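PDB 5UOF: alpha,alpha-trehalose-phosphate synthase (UDP-forming) from Burkholderia multivorans, which is a glycosyltransferase of family 20, a group of enzymes with the two-domain GT-B fold. Local coordinates for residues A[279-284]-A[322-327]; A[303-308]-A[343-348]; A[368-373]-A[412-417]. One frame throughout, in Å; residues are numbered along the deposited sequence.

Contact 1: A[279-284]-A[322-327]; sequences GLVERF and ETLEGE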
ATOM      1  N   GLY A 279     -14.067   5.634   1.276  1.00 15.42           N
ATOM      2  CA  GLY A 279     -14.684   4.934   0.153  1.00 15.31           C
ATOM      3  C   GLY A 279     -16.152   5.259  -0.022  1.00 14.22           C
ATOM      4  O   GLY A 279     -16.972   4.355  -0.254  1.00 12.76           O
ATOM      5  N   LEU A 280     -16.514   6.537   0.102  1.00 12.96           N
ATOM      6  CA  LEU A 280     -17.934   6.871   0.107  1.00 12.74           C
ATOM      7  C   LEU A 280     -18.545   6.769  -1.289  1.00 13.19           C
ATOM      8  O   LEU A 280     -19.746   6.514  -1.414  1.00 13.22           O
ATOM      9  CB  LEU A 280     -18.133   8.256   0.714  1.00 15.04           C
ATOM     10  CG  LEU A 280     -17.894   8.189   2.224  1.00 12.50           C
ATOM     11  CD1 LEU A 280     -17.708   9.579   2.840  1.00 14.54           C
ATOM     12  CD2 LEU A 280     -19.061   7.456   2.887  1.00 14.23           C
ATOM     13  N   VAL A 281     -17.755   6.957  -2.349  1.00 13.22           N
ATOM     14  CA  VAL A 281     -18.283   6.690  -3.684  1.00 14.17           C
ATOM     15  C   VAL A 281     -18.672   5.227  -3.800  1.00 14.54           C
ATOM     16  O   VAL A 281     -19.759   4.886  -4.286  1.00 13.03           O
ATOM     17  CB  VAL A 281     -17.265   7.073  -4.769  1.00 14.71           C
ATOM     18  CG1 VAL A 281     -17.709   6.507  -6.122  1.00 14.13           C
ATOM     19  CG2 VAL A 281     -17.115   8.585  -4.837  1.00 21.43           C
ATOM     20  N   GLU A 282     -17.765   4.343  -3.375  1.00 15.12           N
ATOM     21  CA  GLU A 282     -18.042   2.912  -3.391  1.00 16.39           C
ATOM     22  C   GLU A 282     -19.259   2.593  -2.541  1.00 16.32           C
ATOM     23  O   GLU A 282     -20.090   1.763  -2.919  1.00 13.26           O
ATOM     24  CB  GLU A 282     -16.827   2.131  -2.885  1.00 13.45           C
ATOM     25  CG  GLU A 282     -15.624   2.149  -3.822  1.00 16.63           C
ATOM     26  CD  GLU A 282     -14.730   3.366  -3.646  1.00 26.33           C
ATOM     27  OE1 GLU A 282     -13.634   3.382  -4.243  1.00 28.85           O
ATOM     28  OE2 GLU A 282     -15.109   4.304  -2.916  1.00 21.38           O
ATOM     29  N   ARG A 283     -19.369   3.245  -1.384  1.00 10.91           N
ATOM     30  CA  ARG A 283     -20.522   3.060  -0.507  1.00 12.24           C
ATOM     31  C   ARG A 283     -21.829   3.300  -1.263  1.00 10.62           C
ATOM     32  O   ARG A 283     -22.749   2.465  -1.245  1.00 11.02           O
ATOM     33  CB  ARG A 283     -20.378   4.027   0.681  1.00 11.12           C
ATOM     34  CG  ARG A 283     -21.221   3.714   1.912  1.00 14.26           C
ATOM     35  CD  ARG A 283     -20.507   2.753   2.847  1.00 16.95           C
ATOM     36  NE  ARG A 283     -19.189   3.255   3.251  1.00 17.15           N
ATOM     37  CZ  ARG A 283     -18.958   4.007   4.321  1.00 18.95           C
ATOM     38  NH1 ARG A 283     -19.956   4.376   5.115  1.00 16.79           N
ATOM     39  NH2 ARG A 283     -17.716   4.413   4.589  1.00 13.40           N
ATOM     40  N   PHE A 284     -21.922   4.444  -1.939  1.00 11.31           N
ATOM     41  CA  PHE A 284     -23.133   4.789  -2.667  1.00  9.63           C
ATOM     42  C   PHE A 284     -23.347   3.842  -3.837  1.00 11.35           C
ATOM     43  O   PHE A 284     -24.479   3.428  -4.103  1.00 12.51           O
ATOM     44  CB  PHE A 284     -23.068   6.219  -3.198  1.00 10.11           C
ATOM     45  CG  PHE A 284     -23.210   7.296  -2.144  1.00  9.89           C
ATOM     46  CD1 PHE A 284     -23.182   6.994  -0.791  1.00 13.38           C
ATOM     47  CD2 PHE A 284     -23.393   8.609  -2.536  1.00 10.38           C
ATOM     48  CE1 PHE A 284     -23.312   8.011   0.159  1.00 15.34           C
ATOM     49  CE2 PHE A 284     -23.521   9.630  -1.591  1.00 15.52           C
ATOM     50  CZ  PHE A 284     -23.487   9.318  -0.246  1.00 12.96           C
ATOM     51  N   GLU A 322     -18.134  17.353  -3.437  1.00 17.17           N
ATOM     52  CA  GLU A 322     -18.631  17.525  -4.801  1.00 18.11           C
ATOM     53  C   GLU A 322     -18.817  16.176  -5.484  1.00 17.29           C
ATOM     54  O   GLU A 322     -19.831  15.943  -6.158  1.00 17.96           O
ATOM     55  CB  GLU A 322     -17.675  18.407  -5.610  1.00 23.49           C
ATOM     56  CG  GLU A 322     -17.971  18.388  -7.102  1.00 32.71           C
ATOM     57  CD  GLU A 322     -17.315  19.533  -7.851  1.00 49.29           C
ATOM     58  OE1 GLU A 322     -17.151  20.620  -7.258  1.00 55.63           O
ATOM     59  OE2 GLU A 322     -16.966  19.346  -9.034  1.00 52.76           O
ATOM     60  N   THR A 323     -17.850  15.271  -5.309  1.00 15.42           N
ATOM     61  CA  THR A 323     -17.950  13.947  -5.906  1.00 16.18           C
ATOM     62  C   THR A 323     -19.170  13.203  -5.386  1.00 13.84           C
ATOM     63  O   THR A 323     -19.910  12.598  -6.170  1.00 15.94           O
ATOM     64  CB  THR A 323     -16.677  13.155  -5.625  1.00 22.23           C
ATOM     65  OG1 THR A 323     -15.561  13.810  -6.246  1.00 20.13           O
ATOM     66  CG2 THR A 323     -16.796  11.766  -6.181  1.00 23.39           C
ATOM     67  N   LEU A 324     -19.412  13.264  -4.066  1.00 12.56           N
ATOM     68  CA  LEU A 324     -20.526  12.523  -3.476  1.00 13.52           C
ATOM     69  C   LEU A 324     -21.866  13.136  -3.846  1.00 16.86           C
ATOM     70  O   LEU A 324     -22.853  12.414  -4.031  1.00 16.48           O
ATOM     71  CB  LEU A 324     -20.389  12.468  -1.955  1.00 16.14           C
ATOM     72  CG  LEU A 324     -19.218  11.661  -1.411  1.00 23.56           C
ATOM     73  CD1 LEU A 324     -19.265  11.682   0.111  1.00 21.80           C
ATOM     74  CD2 LEU A 324     -19.281  10.226  -1.940  1.00 16.84           C
ATOM     75  N   GLU A 325     -21.932  14.467  -3.927  1.00 14.03           N
ATOM     76  CA  GLU A 325     -23.167  15.093  -4.387  1.00 16.18           C
ATOM     77  C   GLU A 325     -23.501  14.655  -5.807  1.00 18.67           C
ATOM     78  O   GLU A 325     -24.667  14.398  -6.123  1.00 16.33           O
ATOM     79  CB  GLU A 325     -23.055  16.617  -4.280  1.00 15.39           C
ATOM     80  CG  GLU A 325     -23.136  17.081  -2.829  1.00 18.47           C
ATOM     81  CD  GLU A 325     -22.753  18.536  -2.593  1.00 21.86           C
ATOM     82  OE1 GLU A 325     -23.035  19.020  -1.476  1.00 26.38           O
ATOM     83  OE2 GLU A 325     -22.163  19.188  -3.484  1.00 20.75           O
ATOM     84  N   GLY A 326     -22.488  14.532  -6.667  1.00 16.12           N
ATOM     85  CA  GLY A 326     -22.739  14.051  -8.017  1.00 15.05           C
ATOM     86  C   GLY A 326     -23.216  12.611  -8.039  1.00 15.40           C
ATOM     87  O   GLY A 326     -24.120  12.260  -8.805  1.00 14.62           O
ATOM     88  N   GLU A 327     -22.616  11.758  -7.201  1.00 13.84           N
ATOM     89  CA  GLU A 327     -23.032  10.358  -7.133  1.00 16.11           C
ATOM     90  C   GLU A 327     -24.450  10.230  -6.584  1.00 12.33           C
ATOM     91  O   GLU A 327     -25.280   9.498  -7.141  1.00 14.23           O
ATOM     92  CB  GLU A 327     -22.044   9.553  -6.283  1.00 18.52           C
ATOM     93  CG  GLU A 327     -20.762   9.163  -7.003  1.00 30.55           C
ATOM     94  CD  GLU A 327     -21.027   8.374  -8.270  1.00 33.73           C
ATOM     95  OE1 GLU A 327     -21.035   8.973  -9.363  1.00 38.05           O
ATOM     96  OE2 GLU A 327     -21.262   7.154  -8.170  1.00 28.29           O
TER
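Leu324 turns its CG anti to its own carbonyl carbon (chi1 -67°), beside its backbone N, and chi2 of -178° then places CD1, so that both methyls meet Leu280 between the helices. CD2 of Leu324 sits 3.5 Å from CB of Leu280, a tight carbon pair, and its CD1 reaches CD1 of Leu280 at 3.8 Å. The same CD2 also lies over one face of the Phe284 ring, offset toward the rim. The edge of that ring meets backbone: Phe284 CE2 is 3.8 Å from Leu324 O. Val281 splits its branches, CG2 pressing on Thr323 CG2 at 3.5 Å and CG1 meeting Glu327 CG at 4.1 Å, the side chains crossing at about a right angle in both cases. Glu327 is bent at chi2, and its carboxylate is engaged beyond the contact, OE2 accepting from Gln285 and pairing with Arg330. No hydrogen bond joins the two segments. Ring atoms of Phe284 continue onto Leu303 and Gln305 of strand 301-306, so the apolar seam closes against the sheet. Two near-parallel helices, the axes of the segments 9.9 Å apart and 9° from parallel, packed side by side on a parallel sheet are characteristic of the Rossmann-like domains of a GT-B glycosyltransferase.

Contact 2: A[303-308]-A[343-348]; sequences LVQIAP and IQYLNR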
ATOM      1  N   LEU A 303     -31.139   4.829   2.047  1.00 10.06           N
ATOM      2  CA  LEU A 303     -29.830   5.006   2.653  1.00  9.33           C
ATOM      3  C   LEU A 303     -29.734   6.434   3.172  1.00  9.45           C
ATOM      4  O   LEU A 303     -29.974   7.382   2.425  1.00 13.07           O
ATOM      5  CB  LEU A 303     -28.718   4.720   1.635  1.00  9.43           C
ATOM      6  CG  LEU A 303     -27.304   5.171   2.033  1.00 11.82           C
ATOM      7  CD1 LEU A 303     -26.823   4.416   3.266  1.00 10.44           C
ATOM      8  CD2 LEU A 303     -26.346   4.941   0.844  1.00 11.28           C
ATOM      9  N   VAL A 304     -29.420   6.586   4.458  1.00  9.84           N
ATOM     10  CA  VAL A 304     -29.124   7.885   5.045  1.00 10.82           C
ATOM     11  C   VAL A 304     -27.623   7.931   5.289  1.00 13.57           C
ATOM     12  O   VAL A 304     -27.098   7.151   6.091  1.00 12.51           O
ATOM     13  CB  VAL A 304     -29.912   8.114   6.345  1.00  9.59           C
ATOM     14  CG1 VAL A 304     -29.407   9.367   7.067  1.00 11.92           C
ATOM     15  CG2 VAL A 304     -31.380   8.283   6.039  1.00 12.94           C
ATOM     16  N   GLN A 305     -26.933   8.821   4.581  1.00 11.03           N
ATOM     17  CA  GLN A 305     -25.505   9.071   4.776  1.00 10.33           C
ATOM     18  C   GLN A 305     -25.350  10.417   5.466  1.00 12.32           C
ATOM     19  O   GLN A 305     -25.703  11.455   4.896  1.00 14.67           O
ATOM     20  CB  GLN A 305     -24.746   9.063   3.450  1.00  9.76           C
ATOM     21  CG  GLN A 305     -23.271   9.467   3.599  1.00 12.83           C
ATOM     22  CD  GLN A 305     -22.450   8.390   4.263  1.00 12.47           C
ATOM     23  OE1 GLN A 305     -22.389   7.266   3.769  1.00 13.15           O
ATOM     24  NE2 GLN A 305     -21.819   8.720   5.394  1.00 12.59           N
ATOM     25  N   ILE A 306     -24.830  10.396   6.689  1.00 10.38           N
ATOM     26  CA  ILE A 306     -24.537  11.606   7.436  1.00  9.83           C
ATOM     27  C   ILE A 306     -23.036  11.824   7.365  1.00 11.42           C
ATOM     28  O   ILE A 306     -22.257  10.881   7.541  1.00 12.45           O
ATOM     29  CB  ILE A 306     -25.024  11.496   8.890  1.00 15.23           C
ATOM     30  CG1 ILE A 306     -26.556  11.433   8.907  1.00 13.60           C
ATOM     31  CG2 ILE A 306     -24.511  12.676   9.738  1.00 12.54           C
ATOM     32  CD1 ILE A 306     -27.133  10.966  10.227  1.00 13.90           C
ATOM     33  N   ALA A 307     -22.637  13.054   7.068  1.00 14.40           N
ATOM     34  CA  ALA A 307     -21.226  13.429   6.982  1.00 13.57           C
ATOM     35  C   ALA A 307     -21.050  14.709   7.782  1.00 17.04           C
ATOM     36  O   ALA A 307     -21.343  15.808   7.278  1.00 15.63           O
ATOM     37  CB  ALA A 307     -20.774  13.608   5.536  1.00 13.16           C
ATOM     38  N   PRO A 308     -20.628  14.608   9.035  1.00 20.09           N
ATOM     39  CA  PRO A 308     -20.378  15.802   9.832  1.00 25.19           C
ATOM     40  C   PRO A 308     -19.346  16.673   9.142  1.00 22.18           C
ATOM     41  O   PRO A 308     -18.262  16.190   8.795  1.00 24.76           O
ATOM     42  CB  PRO A 308     -19.839  15.240  11.159  1.00 27.27           C
ATOM     43  CG  PRO A 308     -20.279  13.798  11.180  1.00 31.27           C
ATOM     44  CD  PRO A 308     -20.312  13.362   9.755  1.00 21.55           C
ATOM     45  N   ILE A 343     -31.202   7.965  -1.684  1.00 10.91           N
ATOM     46  CA  ILE A 343     -30.050   8.318  -0.857  1.00 11.38           C
ATOM     47  C   ILE A 343     -30.291   9.707  -0.286  1.00 10.58           C
ATOM     48  O   ILE A 343     -30.328  10.697  -1.030  1.00 13.43           O
ATOM     49  CB  ILE A 343     -28.726   8.279  -1.632  1.00 11.72           C
ATOM     50  CG1 ILE A 343     -28.436   6.863  -2.128  1.00 14.54           C
ATOM     51  CG2 ILE A 343     -27.574   8.741  -0.714  1.00 13.62           C
ATOM     52  CD1 ILE A 343     -27.102   6.762  -2.901  1.00 13.86           C
ATOM     53  N   GLN A 344     -30.466   9.777   1.031  1.00 10.46           N
ATOM     54  CA  GLN A 344     -30.460  11.054   1.742  1.00 10.97           C
ATOM     55  C   GLN A 344     -29.034  11.325   2.193  1.00 16.55           C
ATOM     56  O   GLN A 344     -28.491  10.583   3.015  1.00 19.88           O
ATOM     57  CB  GLN A 344     -31.403  11.022   2.941  1.00 13.00           C
ATOM     58  CG  GLN A 344     -32.832  10.733   2.552  1.00 21.05           C
ATOM     59  CD  GLN A 344     -33.723  10.544   3.765  1.00 27.27           C
ATOM     60  OE1 GLN A 344     -34.390   9.509   3.904  1.00 26.97           O
ATOM     61  NE2 GLN A 344     -33.738  11.540   4.648  1.00 22.94           N
ATOM     62  N   TYR A 345     -28.424  12.372   1.649  1.00 15.21           N
ATOM     63  CA  TYR A 345     -27.026  12.680   1.913  1.00 13.96           C
ATOM     64  C   TYR A 345     -26.988  14.016   2.641  1.00 14.29           C
ATOM     65  O   TYR A 345     -27.315  15.062   2.064  1.00 13.22           O
ATOM     66  CB  TYR A 345     -26.218  12.693   0.612  1.00 12.41           C
ATOM     67  CG  TYR A 345     -24.829  13.233   0.766  1.00 11.90           C
ATOM     68  CD1 TYR A 345     -24.064  12.930   1.882  1.00 14.38           C
ATOM     69  CD2 TYR A 345     -24.283  14.061  -0.204  1.00 20.40           C
ATOM     70  CE1 TYR A 345     -22.797  13.446   2.031  1.00 15.86           C
ATOM     71  CE2 TYR A 345     -23.019  14.576  -0.064  1.00 21.05           C
ATOM     72  CZ  TYR A 345     -22.285  14.261   1.051  1.00 19.42           C
ATOM     73  OH  TYR A 345     -21.032  14.782   1.190  1.00 19.09           O
ATOM     74  N   LEU A 346     -26.609  13.969   3.921  1.00 11.86           N
ATOM     75  CA  LEU A 346     -26.787  15.075   4.857  1.00 12.52           C
ATOM     76  C   LEU A 346     -25.420  15.529   5.344  1.00 12.99           C
ATOM     77  O   LEU A 346     -24.762  14.814   6.106  1.00 15.84           O
ATOM     78  CB  LEU A 346     -27.664  14.636   6.031  1.00 14.58           C
ATOM     79  CG  LEU A 346     -29.099  14.310   5.605  1.00 16.10           C
ATOM     80  CD1 LEU A 346     -29.820  13.492   6.674  1.00 13.37           C
ATOM     81  CD2 LEU A 346     -29.841  15.613   5.315  1.00 14.56           C
ATOM     82  N   ASN A 347     -25.012  16.725   4.916  1.00 13.60           N
ATOM     83  CA  ASN A 347     -23.744  17.328   5.324  1.00 17.08           C
ATOM     84  C   ASN A 347     -23.984  18.144   6.595  1.00 15.67           C
ATOM     85  O   ASN A 347     -23.908  19.374   6.611  1.00 19.38           O
ATOM     86  CB  ASN A 347     -23.189  18.197   4.202  1.00 16.87           C
ATOM     87  CG  ASN A 347     -22.802  17.394   2.983  1.00 22.01           C
ATOM     88  OD1 ASN A 347     -23.426  17.496   1.921  1.00 30.39           O
ATOM     89  ND2 ASN A 347     -21.763  16.586   3.124  1.00 16.16           N
ATOM     90  N   ARG A 348     -24.299  17.422   7.672  1.00 16.09           N
ATOM     91  CA  ARG A 348     -24.857  18.010   8.880  1.00 16.27           C
ATOM     92  C   ARG A 348     -24.288  17.328  10.116  1.00 18.83           C
ATOM     93  O   ARG A 348     -23.965  16.136  10.104  1.00 16.00           O
ATOM     94  CB  ARG A 348     -26.393  17.865   8.943  1.00 19.40           C
ATOM     95  CG  ARG A 348     -27.138  18.283   7.696  1.00 25.58           C
ATOM     96  CD  ARG A 348     -27.347  19.785   7.657  1.00 30.72           C
ATOM     97  NE  ARG A 348     -27.976  20.207   6.410  1.00 36.78           N
ATOM     98  CZ  ARG A 348     -27.334  20.827   5.424  1.00 50.12           C
ATOM     99  NH1 ARG A 348     -26.042  21.112   5.540  1.00 54.06           N
ATOM    100  NH2 ARG A 348     -27.985  21.161   4.317  1.00 49.84           N
TER
HETATM  101  O   HOH W   1     -20.231  17.179   5.224  1.00 21.06           O
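The Tyr345 ring meets segment 303-308 with its edge: Gln305 O and Ala307 CB both lie near the ring plane, Ala307 CB 4.1 Å from Tyr345 CE1. The Gln305 amide is turned 71° from that ring, although the two side chains run side by side and point the same way, with Gln305 CG 3.9 Å from Tyr345 CD1. A bend at chi2 (73°) carries CD of Gln305 off its extended course; OE1 accepts from Ser270, while NE2 gives to Asp272 OD1 and to Ile306 O, which it approaches from above the carbonyl plane. The Asn347 amide holds Tyr345 OH in its own plane, ND2 donating over 2.7 Å at a nearly straight 169°. A water accepts from the same ND2 and donates to Ala307 O, bridging the strands just past their regular ends. Between the backbones four bonds form a parallel ladder: Gln344 N to Leu303 O, Gln305 N to Gln344 O, Leu346 N to Gln305 O, and Ala307 N to Leu346 O. Leu303 CD2 and Ile343 CG1 touch at 4.1 Å on the face that also carries Gln305 and Tyr345, beneath helices 280-293 and 314-335. On the other face Val304 CG1 meets Leu346 CD1 at 4.2 Å, and Val304 CG2 packs on the Gln344 amide end. Strand 343-346 is outermost in its six-stranded sheet, and with helix 314-335 the pair makes the beta-alpha-beta crossover from which Rossmann-like sheets are built.

Contact 3: A[368-373]-A[412-417]; sequences TPLRDG and NPYDLS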
ATOM      1  N   THR A 368     -18.209   0.696   5.802  1.00 10.33           N
ATOM      2  CA  THR A 368     -17.257  -0.017   4.948  1.00  8.84           C
ATOM      3  C   THR A 368     -16.154   0.907   4.434  1.00 13.55           C
ATOM      4  O   THR A 368     -15.933   1.020   3.222  1.00 13.09           O
ATOM      5  CB  THR A 368     -17.998  -0.704   3.802  1.00 16.49           C
ATOM      6  OG1 THR A 368     -18.678   0.273   3.005  1.00 15.19           O
ATOM      7  CG2 THR A 368     -19.035  -1.718   4.349  1.00 13.17           C
ATOM      8  N   PRO A 369     -15.393   1.536   5.339  1.00 11.63           N
ATOM      9  CA  PRO A 369     -14.260   2.359   4.895  1.00 11.43           C
ATOM     10  C   PRO A 369     -13.212   1.517   4.195  1.00 11.96           C
ATOM     11  O   PRO A 369     -13.063   0.326   4.474  1.00 13.29           O
ATOM     12  CB  PRO A 369     -13.696   2.933   6.204  1.00 11.81           C
ATOM     13  CG  PRO A 369     -14.074   1.893   7.252  1.00  9.73           C
ATOM     14  CD  PRO A 369     -15.463   1.443   6.809  1.00 10.91           C
ATOM     15  N   LEU A 370     -12.453   2.163   3.302  1.00 11.47           N
ATOM     16  CA  LEU A 370     -11.361   1.466   2.626  1.00 12.80           C
ATOM     17  C   LEU A 370     -10.255   1.089   3.599  1.00 11.60           C
ATOM     18  O   LEU A 370      -9.562   0.089   3.387  1.00 11.56           O
ATOM     19  CB  LEU A 370     -10.784   2.332   1.506  1.00 13.09           C
ATOM     20  CG  LEU A 370     -11.830   2.825   0.513  1.00 13.28           C
ATOM     21  CD1 LEU A 370     -11.154   3.618  -0.611  1.00 18.97           C
ATOM     22  CD2 LEU A 370     -12.658   1.650  -0.033  1.00 14.57           C
ATOM     23  N   ARG A 371     -10.083   1.877   4.663  1.00 10.80           N
ATOM     24  CA  ARG A 371      -9.059   1.633   5.666  0.86 11.01           C
ATOM     25  C   ARG A 371      -9.391   2.476   6.890  1.00 10.15           C
ATOM     26  O   ARG A 371      -9.713   3.662   6.756  1.00 14.34           O
ATOM     27  CB  ARG A 371      -7.675   1.975   5.094  0.86 11.74           C
ATOM     28  CG  ARG A 371      -6.500   1.754   6.029  0.86 12.16           C
ATOM     29  CD  ARG A 371      -6.403   0.321   6.513  0.86 14.58           C
ATOM     30  NE  ARG A 371      -5.971  -0.604   5.466  0.86 14.47           N
ATOM     31  CZ  ARG A 371      -5.381  -1.770   5.717  0.86 18.05           C
ATOM     32  NH1 ARG A 371      -5.136  -2.129   6.972  0.86 24.22           N
ATOM     33  NH2 ARG A 371      -5.002  -2.556   4.713  0.86 20.27           N
ATOM     34  N   ASP A 372      -9.323   1.863   8.077  1.00  9.09           N
ATOM     35  CA  ASP A 372      -9.681   2.560   9.311  1.00 12.14           C
ATOM     36  C   ASP A 372      -8.952   1.901  10.475  1.00 11.17           C
ATOM     37  O   ASP A 372      -8.965   0.673  10.605  1.00 12.12           O
ATOM     38  CB  ASP A 372     -11.204   2.509   9.515  1.00 14.33           C
ATOM     39  CG  ASP A 372     -11.715   3.553  10.507  1.00 17.08           C
ATOM     40  OD1 ASP A 372     -11.090   3.739  11.579  1.00 18.86           O
ATOM     41  OD2 ASP A 372     -12.769   4.163  10.223  1.00 14.72           O
ATOM     42  N   GLY A 373      -8.306   2.709  11.313  1.00 11.60           N
ATOM     43  CA  GLY A 373      -7.604   2.145  12.457  1.00 11.54           C
ATOM     44  C   GLY A 373      -8.502   1.306  13.347  1.00  9.55           C
ATOM     45  O   GLY A 373      -8.053   0.320  13.945  1.00 10.95           O
ATOM     46  N   ASN A 412     -15.258  -6.742   1.448  1.00 13.93           N
ATOM     47  CA  ASN A 412     -14.155  -6.014   0.853  1.00 14.45           C
ATOM     48  C   ASN A 412     -14.749  -4.856   0.065  1.00 14.05           C
ATOM     49  O   ASN A 412     -15.421  -5.093  -0.949  1.00 12.94           O
ATOM     50  CB  ASN A 412     -13.345  -6.941  -0.060  1.00 10.45           C
ATOM     51  CG  ASN A 412     -12.091  -6.276  -0.617  1.00 12.35           C
ATOM     52  OD1 ASN A 412     -12.075  -5.077  -0.859  1.00 12.53           O
ATOM     53  ND2 ASN A 412     -11.042  -7.068  -0.846  1.00 14.62           N
ATOM     54  N   PRO A 413     -14.546  -3.603   0.480  1.00 13.11           N
ATOM     55  CA  PRO A 413     -15.225  -2.483  -0.196  1.00 11.71           C
ATOM     56  C   PRO A 413     -14.742  -2.233  -1.616  1.00 15.62           C
ATOM     57  O   PRO A 413     -15.411  -1.489  -2.350  1.00 20.87           O
ATOM     58  CB  PRO A 413     -14.927  -1.284   0.718  1.00 15.95           C
ATOM     59  CG  PRO A 413     -13.655  -1.651   1.420  1.00 16.70           C
ATOM     60  CD  PRO A 413     -13.687  -3.155   1.588  1.00 15.96           C
ATOM     61  N   TYR A 414     -13.635  -2.847  -2.039  1.00 14.28           N
ATOM     62  CA  TYR A 414     -13.218  -2.805  -3.433  1.00 15.41           C
ATOM     63  C   TYR A 414     -14.006  -3.768  -4.307  1.00 16.98           C
ATOM     64  O   TYR A 414     -13.782  -3.813  -5.517  1.00 19.31           O
ATOM     65  CB  TYR A 414     -11.732  -3.115  -3.545  1.00 13.77           C
ATOM     66  CG  TYR A 414     -10.907  -2.056  -2.856  1.00 18.05           C
ATOM     67  CD1 TYR A 414     -10.557  -0.887  -3.523  1.00 22.00           C
ATOM     68  CD2 TYR A 414     -10.515  -2.204  -1.533  1.00 12.92           C
ATOM     69  CE1 TYR A 414      -9.810   0.094  -2.905  1.00 24.79           C
ATOM     70  CE2 TYR A 414      -9.757  -1.215  -0.895  1.00 14.32           C
ATOM     71  CZ  TYR A 414      -9.418  -0.075  -1.588  1.00 21.16           C
ATOM     72  OH  TYR A 414      -8.669   0.907  -0.990  1.00 20.22           O
ATOM     73  N   ASP A 415     -14.920  -4.524  -3.723  1.00 16.19           N
ATOM     74  CA  ASP A 415     -15.764  -5.464  -4.447  1.00 13.63           C
ATOM     75  C   ASP A 415     -17.195  -4.949  -4.301  1.00 13.94           C
ATOM     76  O   ASP A 415     -17.904  -5.329  -3.369  1.00 14.21           O
ATOM     77  CB  ASP A 415     -15.571  -6.857  -3.878  1.00 15.83           C
ATOM     78  CG  ASP A 415     -16.302  -7.926  -4.658  1.00 15.68           C
ATOM     79  OD1 ASP A 415     -17.162  -7.596  -5.509  1.00 19.43           O
ATOM     80  OD2 ASP A 415     -16.006  -9.115  -4.414  1.00 19.11           O
ATOM     81  N   LEU A 416     -17.617  -4.074  -5.219  1.00 11.97           N
ATOM     82  CA  LEU A 416     -18.933  -3.449  -5.091  1.00 11.09           C
ATOM     83  C   LEU A 416     -20.045  -4.484  -5.104  1.00 15.05           C
ATOM     84  O   LEU A 416     -21.047  -4.335  -4.394  1.00 13.60           O
ATOM     85  CB  LEU A 416     -19.162  -2.428  -6.206  1.00 12.94           C
ATOM     86  CG  LEU A 416     -18.146  -1.288  -6.300  1.00 18.80           C
ATOM     87  CD1 LEU A 416     -18.510  -0.357  -7.448  1.00 25.19           C
ATOM     88  CD2 LEU A 416     -18.096  -0.540  -4.988  1.00 23.83           C
ATOM     89  N   SER A 417     -19.896  -5.533  -5.913  1.00 13.61           N
ATOM     90  CA  SER A 417     -20.937  -6.552  -5.956  1.00 12.19           C
ATOM     91  C   SER A 417     -21.030  -7.307  -4.637  1.00 13.58           C
ATOM     92  O   SER A 417     -22.132  -7.641  -4.191  1.00 13.77           O
ATOM     93  CB  SER A 417     -20.695  -7.509  -7.112  1.00 15.11           C
ATOM     94  OG  SER A 417     -20.933  -6.838  -8.333  1.00 18.56           O
TER
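Leu370 meets Tyr414 and Pro413 along its whole length. Its CB starts beside the phenol oxygen, 3.6 Å from Tyr414 OH. A chi1 of -54°, with CG anti to the carbonyl carbon, keeps CG near the same oxygen. CD1 stays with the hydroxyl, 3.7 Å from Tyr414 OH. CD2 goes over one face of the Tyr414 ring, 4.3 Å from the centroid and 22° off the ring normal, a CH-pi contact displaced toward the rim. The same methyl leans on Pro413, touching CG at 3.7 Å and CB at 3.8 Å, so one methyl touches two consecutive residues. These two are the middle positions of a type I beta turn from Asn412 to Asp415, closed by Asp415 N to Asn412 O and reinforced by an Asx turn, in which Asn412 OD1 accepts from Tyr414 N at 3.0 Å. The turn leads from strand 409-411 into helix 416-428, whose N-cap is Asp415, while Leu370 belongs to the loop after strand 364-367: both are strand-to-helix connections of the same parallel alpha/beta sheet. Pro413 also meets carbonyls of segment 368-373, its CB 3.5 Å from Thr368 O and its CG near Pro369 O, the latter also accepting from Ser396. Leu175 of the second subunit packs on Tyr414, and Arg174 O of that subunit accepts from Asn412 ND2.

In the fold
All three contacts belong to the domain built on the six-stranded parallel sheet. Contacts 1 and 2, centres 11 Å apart, interlock: the helices of contact 1 lie on the strands of contact 2, with Phe284 CE1 3.7 Å from Gln305 CG and Leu324 CD1 3.7 Å from Tyr345 OH. Contact 3 touches contact 1, Gly279 CA lying 3.6 Å from Leu370 CG, but stays about 8 Å from contact 2 at the nearest atoms. Asp272 ties the first two further, forming a salt bridge with Arg283 and accepting a hydrogen bond from Gln305 NE2. Asp415 OD2 of segment 412-417 is hydrogen-bonded to N of a bound serine, while the sodium ion lies about 13 Å from the Val304 side chain of contact 2.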